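Local coordinates for protein succinylglutamate desuccinylase/aspartoacylase (Ruegeria sp. TM1040, PDB 3NA6) that probably cleaves the amide bond of acylated amino acids, as a metal-dependent hydrolase of the succinylglutamate desuccinylase/aspartoacylase family, at residues Ala52-Ala57 against Leu85-Tyr90; Pro155-His160 against Ala173-Phe178; Leu260-Asp265 against Gly315-Gly320; Ile270-Gly275 against Gly306-Arg311. All coordinates share one frame; numbering follows the deposited sequence.

Contact 1: Ala52-Ala57 against Leu85-Tyr90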
loop_
_atom_site.group_PDB
_atom_site.type_symbol
_atom_site.label_atom_id
_atom_site.label_comp_id
_atom_site.label_asym_id
_atom_site.label_seq_id
_atom_site.Cartn_x
_atom_site.Cartn_y
_atom_site.Cartn_z
ATOM N N ALA A 52 41.396 -6.147 -6.838
ATOM C CA ALA A 52 40.314 -6.885 -6.196
ATOM C C ALA A 52 39.041 -6.056 -6.264
ATOM O O ALA A 52 39.041 -4.849 -5.970
ATOM C CB ALA A 52 40.642 -7.234 -4.748
ATOM N N LEU A 53 37.959 -6.730 -6.651
ATOM C CA LEU A 53 36.627 -6.182 -6.636
ATOM C C LEU A 53 35.883 -6.740 -5.431
ATOM O O LEU A 53 35.641 -7.953 -5.315
ATOM C CB LEU A 53 35.902 -6.501 -7.932
ATOM C CG LEU A 53 34.497 -5.889 -8.137
ATOM C CD1 LEU A 53 34.514 -4.338 -8.114
ATOM C CD2 LEU A 53 33.891 -6.413 -9.442
ATOM N N LEU A 54 35.516 -5.831 -4.540
ATOM C CA LEU A 54 34.986 -6.161 -3.206
ATOM C C LEU A 54 33.555 -5.644 -3.082
ATOM O O LEU A 54 33.310 -4.433 -3.215
ATOM C CB LEU A 54 35.860 -5.563 -2.107
ATOM C CG LEU A 54 37.372 -5.821 -2.307
ATOM C CD1 LEU A 54 38.172 -4.957 -1.412
ATOM C CD2 LEU A 54 37.650 -7.294 -2.100
ATOM N N THR A 55 32.619 -6.552 -2.866
ATOM C CA THR A 55 31.221 -6.162 -2.777
ATOM C C THR A 55 30.566 -6.648 -1.491
ATOM O O THR A 55 30.854 -7.753 -1.014
ATOM C CB THR A 55 30.450 -6.728 -3.976
ATOM O OG1 THR A 55 30.828 -8.104 -4.187
ATOM C CG2 THR A 55 30.745 -5.909 -5.236
ATOM N N GLY A 56 29.690 -5.809 -0.949
ATOM C CA GLY A 56 28.781 -6.160 0.119
ATOM C C GLY A 56 27.357 -5.835 -0.308
ATOM O O GLY A 56 27.141 -5.122 -1.244
ATOM N N ALA A 57 26.390 -6.386 0.401
ATOM C CA ALA A 57 24.986 -6.129 0.160
ATOM C C ALA A 57 24.556 -6.431 -1.276
ATOM O O ALA A 57 23.717 -5.765 -1.856
ATOM C CB ALA A 57 24.612 -4.704 0.595
ATOM N N LEU A 85 42.193 -1.649 -4.994
ATOM C CA LEU A 85 40.928 -2.052 -4.382
ATOM C C LEU A 85 39.763 -1.314 -5.059
ATOM O O LEU A 85 39.769 -0.115 -5.110
ATOM C CB LEU A 85 40.963 -1.734 -2.879
ATOM C CG LEU A 85 42.083 -2.374 -2.055
ATOM C CD1 LEU A 85 42.118 -1.755 -0.648
ATOM C CD2 LEU A 85 41.920 -3.898 -1.981
ATOM N N ILE A 86 38.772 -2.024 -5.601
ATOM C CA ILE A 86 37.517 -1.385 -6.045
ATOM C C ILE A 86 36.455 -1.848 -5.036
ATOM O O ILE A 86 36.099 -3.053 -5.005
ATOM C CB ILE A 86 37.117 -1.787 -7.452
ATOM C CG1 ILE A 86 38.214 -1.384 -8.435
ATOM C CG2 ILE A 86 35.803 -1.115 -7.860
ATOM C CD1 ILE A 86 38.057 -1.958 -9.853
ATOM N N ILE A 87 36.004 -0.912 -4.189
ATOM C CA ILE A 87 35.181 -1.205 -3.024
ATOM C C ILE A 87 33.750 -0.674 -3.246
ATOM O O ILE A 87 33.549 0.522 -3.414
ATOM C CB ILE A 87 35.742 -0.519 -1.769
ATOM C CG1 ILE A 87 37.244 -0.810 -1.623
ATOM C CG2 ILE A 87 34.910 -0.951 -0.531
ATOM C CD1 ILE A 87 37.946 -0.120 -0.422
ATOM N N VAL A 88 32.778 -1.574 -3.221
ATOM C CA VAL A 88 31.345 -1.250 -3.388
ATOM C C VAL A 88 30.616 -1.900 -2.200
ATOM O O VAL A 88 30.213 -3.056 -2.264
ATOM C CB VAL A 88 30.835 -1.833 -4.712
ATOM C CG1 VAL A 88 29.345 -1.518 -4.959
ATOM C CG2 VAL A 88 31.698 -1.322 -5.884
ATOM N N PRO A 89 30.495 -1.174 -1.087
ATOM C CA PRO A 89 29.904 -1.787 0.123
ATOM C C PRO A 89 28.436 -2.151 -0.024
ATOM O O PRO A 89 27.961 -3.055 0.654
ATOM C CB PRO A 89 30.070 -0.719 1.204
ATOM C CG PRO A 89 30.802 0.433 0.569
ATOM C CD PRO A 89 30.880 0.232 -0.893
ATOM N N TYR A 90 27.730 -1.418 -0.883
ATOM C CA TYR A 90 26.309 -1.612 -1.106
ATOM C C TYR A 90 26.057 -1.928 -2.592
ATOM O O TYR A 90 25.799 -1.057 -3.392
ATOM C CB TYR A 90 25.538 -0.374 -0.662
ATOM C CG TYR A 90 25.916 0.233 0.655
ATOM C CD1 TYR A 90 25.956 -0.523 1.808
ATOM C CD2 TYR A 90 26.155 1.602 0.761
ATOM C CE1 TYR A 90 26.253 0.071 3.072
ATOM C CE2 TYR A 90 26.443 2.208 1.988
ATOM C CZ TYR A 90 26.513 1.421 3.153
ATOM O OH TYR A 90 26.800 2.022 4.373
#
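The carbonyl oxygen of V88 is held from the end of the neighbouring strand by one hydrogen bond and one CA-H...O contact: G56 N donates to V88 O at 3.1 Å, and T55 CA lies 3.3 Å from V88 O. The amide comes in at a C=O...N angle of 151°, tilted from the carbonyl plane. Upstream the bonding is more regular. I86 N reaches A52 O, L54 N reaches I86 O, and V88 N reaches L54 O, each with its donor nearly along the C=O axis, so the two strands run parallel and in step, A52 beside L85 through T55 beside V88.

On one face L53 and I86 meet tightly, L53 CD1 lying 3.5 Å from I86 CG2. L53 carries its CG anti to the backbone N (chi1 -175°), which brings the end of the branch back toward the neighbouring strand. T55 and V88 follow on this face side by side, CG2 of T55 against CB of V88 at 4.1 Å, and helix 122-134 packs over them with F130. The T55 hydroxyl turns to D143 instead. The other face holds L54, whose CD1 touches L85 CD2 at 3.9 Å beneath L72 and L229. With helix 64-75 linking the two strands, this is the parallel pair of a beta-alpha-beta crossover in the catalytic alpha/beta domain.

Contact 2: Pro155-His160 against Ala173-Phe178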
loop_
_atom_site.group_PDB
_atom_site.type_symbol
_atom_site.label_atom_id
_atom_site.label_comp_id
_atom_site.label_asym_id
_atom_site.label_seq_id
_atom_site.Cartn_x
_atom_site.Cartn_y
_atom_site.Cartn_z
ATOM N N PRO A 155 29.087 -18.944 10.942
ATOM C CA PRO A 155 29.838 -18.057 10.043
ATOM C C PRO A 155 30.891 -18.790 9.250
ATOM O O PRO A 155 31.888 -19.227 9.833
ATOM C CB PRO A 155 30.444 -17.033 10.981
ATOM C CG PRO A 155 30.585 -17.795 12.338
ATOM C CD PRO A 155 29.401 -18.715 12.367
ATOM N N PHE A 156 30.654 -18.977 7.941
ATOM C CA PHE A 156 31.637 -19.676 7.091
ATOM C C PHE A 156 32.154 -18.872 5.898
ATOM O O PHE A 156 31.499 -17.953 5.394
ATOM C CB PHE A 156 31.171 -21.095 6.670
ATOM C CG PHE A 156 29.973 -21.122 5.787
ATOM C CD1 PHE A 156 30.092 -20.924 4.423
ATOM C CD2 PHE A 156 28.717 -21.371 6.304
ATOM C CE1 PHE A 156 28.958 -20.975 3.591
ATOM C CE2 PHE A 156 27.600 -21.419 5.480
ATOM C CZ PHE A 156 27.728 -21.218 4.127
ATOM N N ALA A 157 33.362 -19.209 5.475
ATOM C CA ALA A 157 33.846 -18.831 4.137
ATOM C C ALA A 157 33.683 -20.073 3.253
ATOM O O ALA A 157 33.899 -21.210 3.735
ATOM C CB ALA A 157 35.288 -18.418 4.214
ATOM N N ALA A 158 33.327 -19.862 1.981
ATOM C CA ALA A 158 33.044 -20.946 1.046
ATOM C C ALA A 158 33.865 -20.826 -0.232
ATOM O O ALA A 158 34.066 -19.725 -0.743
ATOM C CB ALA A 158 31.569 -20.998 0.698
ATOM N N ALA A 159 34.326 -21.978 -0.711
ATOM C CA ALA A 159 35.003 -22.151 -2.004
ATOM C C ALA A 159 34.225 -23.204 -2.805
ATOM O O ALA A 159 33.665 -24.162 -2.210
ATOM C CB ALA A 159 36.445 -22.679 -1.766
ATOM N N HIS A 160 34.243 -23.081 -4.132
ATOM C CA HIS A 160 33.421 -23.928 -4.969
ATOM C C HIS A 160 34.184 -25.058 -5.641
ATOM O O HIS A 160 35.371 -24.950 -5.931
ATOM C CB HIS A 160 32.670 -23.092 -5.998
ATOM C CG HIS A 160 31.658 -22.177 -5.390
ATOM N ND1 HIS A 160 31.626 -20.818 -5.641
ATOM C CD2 HIS A 160 30.671 -22.416 -4.490
ATOM C CE1 HIS A 160 30.656 -20.265 -4.934
ATOM N NE2 HIS A 160 30.055 -21.213 -4.236
ATOM N N ALA A 173 42.386 -22.192 -1.494
ATOM C CA ALA A 173 43.467 -21.529 -0.766
ATOM C C ALA A 173 43.020 -20.152 -0.274
ATOM O O ALA A 173 43.312 -19.770 0.873
ATOM C CB ALA A 173 44.717 -21.411 -1.641
ATOM N N ALA A 174 42.295 -19.407 -1.115
ATOM C CA ALA A 174 41.821 -18.059 -0.715
ATOM C C ALA A 174 40.789 -18.157 0.446
ATOM O O ALA A 174 40.741 -17.302 1.345
ATOM C CB ALA A 174 41.251 -17.279 -1.927
HETATM N N MSE A 175 39.999 -19.224 0.424
HETATM C CA MSE A 175 38.970 -19.458 1.438
HETATM C C MSE A 175 39.632 -19.815 2.749
HETATM O O MSE A 175 39.227 -19.301 3.792
HETATM C CB MSE A 175 37.995 -20.559 0.965
HETATM C CG MSE A 175 36.879 -20.928 1.972
HETATM SE SE MSE A 175 37.497 -22.218 3.285
HETATM C CE MSE A 175 37.387 -23.757 2.062
ATOM N N GLN A 176 40.642 -20.700 2.714
ATOM C CA GLN A 176 41.433 -20.968 3.904
ATOM C C GLN A 176 42.074 -19.713 4.493
ATOM O O GLN A 176 42.097 -19.578 5.723
ATOM C CB GLN A 176 42.545 -21.982 3.655
ATOM C CG GLN A 176 42.052 -23.360 3.319
ATOM C CD GLN A 176 43.169 -24.377 3.366
ATOM O OE1 GLN A 176 44.280 -24.152 2.858
ATOM N NE2 GLN A 176 42.886 -25.501 3.981
ATOM N N ALA A 177 42.632 -18.834 3.647
ATOM C CA ALA A 177 43.236 -17.595 4.148
ATOM C C ALA A 177 42.198 -16.749 4.894
ATOM O O ALA A 177 42.526 -16.133 5.895
ATOM C CB ALA A 177 43.841 -16.762 3.018
ATOM N N PHE A 178 40.970 -16.689 4.368
ATOM C CA PHE A 178 39.885 -15.913 5.014
ATOM C C PHE A 178 39.756 -16.335 6.466
ATOM O O PHE A 178 39.629 -15.496 7.360
ATOM C CB PHE A 178 38.540 -16.118 4.290
ATOM C CG PHE A 178 37.465 -15.116 4.687
ATOM C CD1 PHE A 178 36.697 -15.316 5.821
ATOM C CD2 PHE A 178 37.206 -13.993 3.900
ATOM C CE1 PHE A 178 35.694 -14.399 6.181
ATOM C CE2 PHE A 178 36.228 -13.078 4.240
ATOM C CZ PHE A 178 35.453 -13.285 5.393
#
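A157 sets its methyl between two helix side chains that point toward it from successive turns, M175 and F178. The selenomethionine M175 comes from one side, its CG 3.7 Å from A157 CB; from the other comes the F178 ring, whose CD1 approaches A157 CB at 3.8 Å in an oblique pose. Both helix side chains leave with CG anti to the backbone N (chi1 178° for M175), which aims them at the sheet.

M175 then bends twice, at chi2 and chi3, and folds alongside the strand. Its CG lies 3.5 Å from A157 O, with SE a little farther from that same oxygen, and its start and end both meet the next methyl on this face: CB is 3.8 Å and CE 4.1 Å from A159 CB. The single selenomethionine thus spans two strand residues, while A158, whose methyl points away from the helix, meets M175 CG through its backbone N alone.

No hydrogen bond crosses here. Small methyls on the strand let the helix sit close, its axis segment 7.5 Å from that of the strand and running almost exactly antiparallel, at 175°. V232 of helix 219-235 and T209 of strand 205-210 also pack against F178, and S183 against M175. Strand 156-160, the returning helix 165-178 and strand 182-186 beside the first strand make up a beta-alpha-beta unit.

Contact 3: Leu260-Asp265 against Gly315-Gly320; sequences LFSEHD and GMIKSG
D265 lays its carboxylate over the backbone of K318 and S319. Its OD1 takes the amide of S319 N at 2.8 Å, met on the anti side and 29° out of the carboxylate plane, and sits 3.2 Å from K318 CA. With CG beside its own backbone N, the acid turns inward across the strand end. An alanine here would probably leave S319 N without this acceptor and the K318-S319 backbone freer to move.

S262 anchors the other end: its O receives G320 N at 2.6 Å, a short bond tilted from the carbonyl plane. The S262 hydroxyl turns back to H264 O at 2.7 Å, on a lone pair in the carbonyl plane, while S262 CB packs on I317 CD1 at 3.8 Å. F261 brings the edge of its ring to G320 O, with CD1 3.2 Å away; K24 of a neighbouring subunit makes a cation-pi contact with that ring. V287 of strand 283-288 packs on S262 and I317, and strand 322-327 begins just after G320. Strand 316-317 is the edge strand of a four-stranded antiparallel sheet, I317 bonding through its backbone to G266 of strand 266-270, so the contact joins the ends of neighbouring strands.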
loop_
_atom_site.group_PDB
_atom_site.type_symbol
_atom_site.label_atom_id
_atom_site.label_comp_id
_atom_site.label_asym_id
_atom_site.label_seq_id
_atom_site.Cartn_x
_atom_site.Cartn_y
_atom_site.Cartn_z
ATOM N N LEU A 260 14.448 -30.097 5.595
ATOM C CA LEU A 260 13.460 -29.875 6.628
ATOM C C LEU A 260 12.680 -28.645 6.233
ATOM O O LEU A 260 12.822 -27.586 6.811
ATOM C CB LEU A 260 14.140 -29.713 7.982
ATOM C CG LEU A 260 14.886 -30.955 8.456
ATOM C CD1 LEU A 260 15.780 -30.585 9.607
ATOM C CD2 LEU A 260 13.927 -32.087 8.830
ATOM N N PHE A 261 11.888 -28.799 5.185
ATOM C CA PHE A 261 10.978 -27.779 4.757
ATOM C C PHE A 261 9.745 -27.849 5.664
ATOM O O PHE A 261 9.286 -28.930 6.009
ATOM C CB PHE A 261 10.618 -27.969 3.273
ATOM C CG PHE A 261 11.659 -27.398 2.320
ATOM C CD1 PHE A 261 11.777 -26.007 2.140
ATOM C CD2 PHE A 261 12.544 -28.243 1.618
ATOM C CE1 PHE A 261 12.751 -25.459 1.284
ATOM C CE2 PHE A 261 13.544 -27.695 0.740
ATOM C CZ PHE A 261 13.637 -26.324 0.570
ATOM N N SER A 262 9.232 -26.702 6.087
ATOM C CA SER A 262 7.976 -26.697 6.798
ATOM C C SER A 262 6.831 -26.903 5.828
ATOM O O SER A 262 6.821 -26.319 4.748
ATOM C CB SER A 262 7.732 -25.397 7.527
ATOM O OG SER A 262 6.552 -25.529 8.294
ATOM N N GLU A 263 5.854 -27.701 6.253
ATOM C CA GLU A 263 4.604 -27.871 5.510
ATOM C C GLU A 263 3.451 -27.120 6.199
ATOM O O GLU A 263 2.279 -27.361 5.875
ATOM C CB GLU A 263 4.285 -29.362 5.346
ATOM C CG GLU A 263 5.289 -30.096 4.449
ATOM C CD GLU A 263 4.901 -31.552 4.110
ATOM O OE1 GLU A 263 4.236 -32.209 4.929
ATOM O OE2 GLU A 263 5.283 -32.040 3.017
ATOM N N HIS A 264 3.790 -26.210 7.135
ATOM C CA HIS A 264 2.806 -25.534 7.989
ATOM C C HIS A 264 3.231 -24.114 8.331
ATOM O O HIS A 264 4.398 -23.872 8.556
ATOM C CB HIS A 264 2.666 -26.296 9.302
ATOM C CG HIS A 264 2.239 -27.718 9.142
ATOM N ND1 HIS A 264 0.912 -28.102 9.122
ATOM C CD2 HIS A 264 2.962 -28.851 8.995
ATOM C CE1 HIS A 264 0.837 -29.411 8.974
ATOM N NE2 HIS A 264 2.064 -29.891 8.886
ATOM N N ASP A 265 2.288 -23.181 8.368
ATOM C CA ASP A 265 2.539 -21.862 8.942
ATOM C C ASP A 265 2.398 -22.023 10.440
ATOM O O ASP A 265 1.474 -22.687 10.910
ATOM C CB ASP A 265 1.487 -20.828 8.515
ATOM C CG ASP A 265 1.391 -20.652 6.993
ATOM O OD1 ASP A 265 2.419 -20.674 6.309
ATOM O OD2 ASP A 265 0.263 -20.481 6.485
ATOM N N GLY A 315 10.278 -15.652 14.218
ATOM C CA GLY A 315 9.386 -16.351 15.106
ATOM C C GLY A 315 8.282 -17.094 14.408
ATOM O O GLY A 315 7.828 -18.117 14.894
HETATM N N MSE A 316 7.840 -16.571 13.273
HETATM C CA MSE A 316 6.753 -17.156 12.538
HETATM C C MSE A 316 7.411 -17.815 11.331
HETATM O O MSE A 316 8.293 -17.202 10.695
HETATM C CB MSE A 316 5.826 -16.011 12.118
HETATM C CG MSE A 316 4.486 -16.409 11.695
HETATM SE SE MSE A 316 3.353 -16.983 13.208
HETATM C CE MSE A 316 2.207 -17.895 11.894
ATOM N N ILE A 317 7.013 -19.061 11.028
ATOM C CA ILE A 317 7.493 -19.772 9.870
ATOM C C ILE A 317 6.306 -19.998 8.922
ATOM O O ILE A 317 5.166 -20.052 9.356
ATOM C CB ILE A 317 8.209 -21.090 10.261
ATOM C CG1 ILE A 317 8.914 -21.710 9.039
ATOM C CG2 ILE A 317 7.194 -22.089 10.961
ATOM C CD1 ILE A 317 9.922 -22.875 9.405
ATOM N N LYS A 318 6.586 -20.069 7.629
ATOM C CA LYS A 318 5.565 -20.287 6.617
ATOM C C LYS A 318 5.709 -21.636 5.958
ATOM O O LYS A 318 6.801 -22.190 5.869
ATOM C CB LYS A 318 5.668 -19.216 5.552
ATOM C CG LYS A 318 5.483 -17.853 6.132
ATOM C CD LYS A 318 5.266 -16.840 5.047
ATOM C CE LYS A 318 6.569 -16.320 4.582
ATOM N NZ LYS A 318 7.130 -15.540 5.708
ATOM N N SER A 319 4.598 -22.145 5.457
ATOM C CA SER A 319 4.627 -23.306 4.617
ATOM C C SER A 319 5.643 -23.127 3.474
ATOM O O SER A 319 5.694 -22.091 2.792
ATOM C CB SER A 319 3.229 -23.583 4.078
ATOM O OG SER A 319 3.211 -24.857 3.503
ATOM N N GLY A 320 6.507 -24.128 3.328
ATOM C CA GLY A 320 7.535 -24.132 2.313
ATOM C C GLY A 320 8.862 -23.513 2.745
ATOM O O GLY A 320 9.804 -23.520 1.958
#

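Contact 4: Ile270-Gly275 against Gly306-Arg311; sequences IMIDLG and GVLISR
R311 reaches back over the loop 270-275 from a strand that carries a classic beta bulge, I309 and S310 both facing V325. Its CB touches I270 CD1 at 3.6 Å. The next atom, CG, stands between the backbone N and the carbonyl carbon (chi1 53°) and meets L274 CD2 at 4.1 Å, then CD and NE pass by the same I270 methyl. A bend at chi3 brings the guanidinium flat over I270, one face on CB and CG2, with NH1 3.5 Å from I270 CG2. At the tip, a water in the plane of the group accepts from R311 NH1, its O 2.8 Å from R311 NH1. The same water donates to D273 OD1 at 2.7 Å, bridging two opposite charges too far apart for a salt bridge.

S217 O of a neighbouring subunit is a second partner of NH1, and D273 binds backbone amides of that subunit at A219 and R220, so the pair lies at an interface. A leucine in place of R311 would probably leave the water and the S217 carbonyl without this donor and uncover the I270 side chain.

Back toward the start of the strand, G275 N bonds to L308 O at 2.8 Å, in the carbonyl plane. L308 meanwhile pushes its side chain into the curl of the loop, where CD2 comes 3.4 Å from the buried, partnerless I272 O.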
loop_
_atom_site.group_PDB
_atom_site.type_symbol
_atom_site.label_atom_id
_atom_site.label_comp_id
_atom_site.label_asym_id
_atom_site.label_seq_id
_atom_site.Cartn_x
_atom_site.Cartn_y
_atom_site.Cartn_z
ATOM N N ILE A 270 12.754 -23.658 17.533
ATOM C CA ILE A 270 13.955 -24.464 17.230
ATOM C C ILE A 270 14.351 -25.182 18.519
ATOM O O ILE A 270 14.088 -24.660 19.616
ATOM C CB ILE A 270 15.088 -23.599 16.667
ATOM C CG1 ILE A 270 16.090 -24.499 15.944
ATOM C CG2 ILE A 270 15.755 -22.757 17.748
ATOM C CD1 ILE A 270 16.481 -24.017 14.645
HETATM N N MSE A 271 14.955 -26.363 18.405
HETATM C CA MSE A 271 15.316 -27.160 19.595
HETATM C C MSE A 271 16.809 -27.186 19.938
HETATM O O MSE A 271 17.205 -27.581 21.042
HETATM C CB MSE A 271 14.813 -28.591 19.435
HETATM C CG MSE A 271 13.319 -28.680 19.175
HETATM SE SE MSE A 271 12.161 -27.734 20.473
HETATM C CE MSE A 271 12.601 -28.651 22.118
ATOM N N ILE A 272 17.651 -26.804 18.991
ATOM C CA ILE A 272 19.084 -26.649 19.268
ATOM C C ILE A 272 19.535 -25.362 18.561
ATOM O O ILE A 272 18.878 -24.899 17.622
ATOM C CB ILE A 272 19.945 -27.867 18.809
ATOM C CG1 ILE A 272 20.069 -27.916 17.291
ATOM C CG2 ILE A 272 19.442 -29.227 19.440
ATOM C CD1 ILE A 272 18.799 -28.109 16.578
ATOM N N ASP A 273 20.638 -24.783 18.999
ATOM C CA ASP A 273 21.106 -23.540 18.408
ATOM C C ASP A 273 22.269 -23.758 17.451
ATOM O O ASP A 273 22.811 -24.855 17.368
ATOM C CB ASP A 273 21.413 -22.532 19.522
ATOM C CG ASP A 273 20.145 -22.097 20.271
ATOM O OD1 ASP A 273 19.066 -22.044 19.610
ATOM O OD2 ASP A 273 20.220 -21.807 21.497
ATOM N N LEU A 274 22.629 -22.706 16.716
ATOM C CA LEU A 274 23.645 -22.778 15.678
ATOM C C LEU A 274 24.949 -23.338 16.213
ATOM O O LEU A 274 25.428 -22.932 17.264
ATOM C CB LEU A 274 23.883 -21.395 15.030
ATOM C CG LEU A 274 22.837 -20.896 14.026
ATOM C CD1 LEU A 274 23.148 -19.449 13.552
ATOM C CD2 LEU A 274 22.779 -21.835 12.824
ATOM N N GLY A 275 25.494 -24.309 15.486
ATOM C CA GLY A 275 26.744 -24.908 15.843
ATOM C C GLY A 275 26.621 -26.078 16.784
ATOM O O GLY A 275 27.567 -26.789 16.943
ATOM N N GLY A 306 24.829 -34.623 13.233
ATOM C CA GLY A 306 25.628 -33.486 12.821
ATOM C C GLY A 306 25.527 -32.315 13.769
ATOM O O GLY A 306 25.317 -32.492 14.981
ATOM N N VAL A 307 25.703 -31.124 13.194
ATOM C CA VAL A 307 25.542 -29.843 13.897
ATOM C C VAL A 307 24.607 -28.940 13.078
ATOM O O VAL A 307 24.524 -29.052 11.866
ATOM C CB VAL A 307 26.893 -29.147 14.136
ATOM C CG1 VAL A 307 27.841 -30.045 15.013
ATOM C CG2 VAL A 307 27.584 -28.790 12.813
ATOM N N LEU A 308 23.896 -28.042 13.749
ATOM C CA LEU A 308 22.994 -27.142 13.066
ATOM C C LEU A 308 23.807 -26.044 12.411
ATOM O O LEU A 308 24.556 -25.294 13.087
ATOM C CB LEU A 308 22.014 -26.570 14.071
ATOM C CG LEU A 308 20.990 -25.623 13.501
ATOM C CD1 LEU A 308 19.882 -26.411 12.790
ATOM C CD2 LEU A 308 20.458 -24.734 14.623
ATOM N N ILE A 309 23.683 -25.945 11.092
ATOM C CA ILE A 309 24.477 -24.979 10.363
ATOM C C ILE A 309 23.639 -23.829 9.789
ATOM O O ILE A 309 24.177 -22.778 9.469
ATOM C CB ILE A 309 25.381 -25.642 9.257
ATOM C CG1 ILE A 309 24.549 -26.290 8.163
ATOM C CG2 ILE A 309 26.374 -26.638 9.872
ATOM C CD1 ILE A 309 25.391 -26.741 6.958
ATOM N N SER A 310 22.334 -24.033 9.659
ATOM C CA SER A 310 21.445 -22.996 9.163
ATOM C C SER A 310 20.094 -23.133 9.833
ATOM O O SER A 310 19.666 -24.245 10.122
ATOM C CB SER A 310 21.256 -23.129 7.649
ATOM O OG SER A 310 20.571 -21.969 7.167
ATOM N N ARG A 311 19.421 -22.016 10.087
ATOM C CA ARG A 311 18.050 -22.068 10.623
ATOM C C ARG A 311 17.162 -20.974 10.077
ATOM O O ARG A 311 17.641 -19.889 9.761
ATOM C CB ARG A 311 18.042 -21.992 12.150
ATOM C CG ARG A 311 18.810 -20.816 12.774
ATOM C CD ARG A 311 18.314 -20.495 14.209
ATOM N NE ARG A 311 16.916 -20.023 14.186
ATOM C CZ ARG A 311 16.219 -19.630 15.259
ATOM N NH1 ARG A 311 16.761 -19.651 16.458
ATOM N NH2 ARG A 311 14.957 -19.224 15.123
HETATM O O HOH W 1 19.188 -20.740 17.281
#

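From the N terminus, contact 1 comes first, its two strands closing the loop that contains helix 64-75. Contact 2 follows in series, a shorter closure of strand 156-160 with its own helix; both reach the same mixed sheet and lie in the catalytic domain, their centres about 17 Å apart. The chain then enters the all-beta C-terminal part. Contact 3 closes a long loop from 260-265 to 315-320, and contact 4 is nested within it, tying 270-275 to strand 306-312, which is followed in the chain by strand 316-317. Contacts 3 and 4 lie on the opposite side of the chain's centre from contact 1, yet contact 4 comes within about 5 Å, nearest atoms, of contact 2 without touching it.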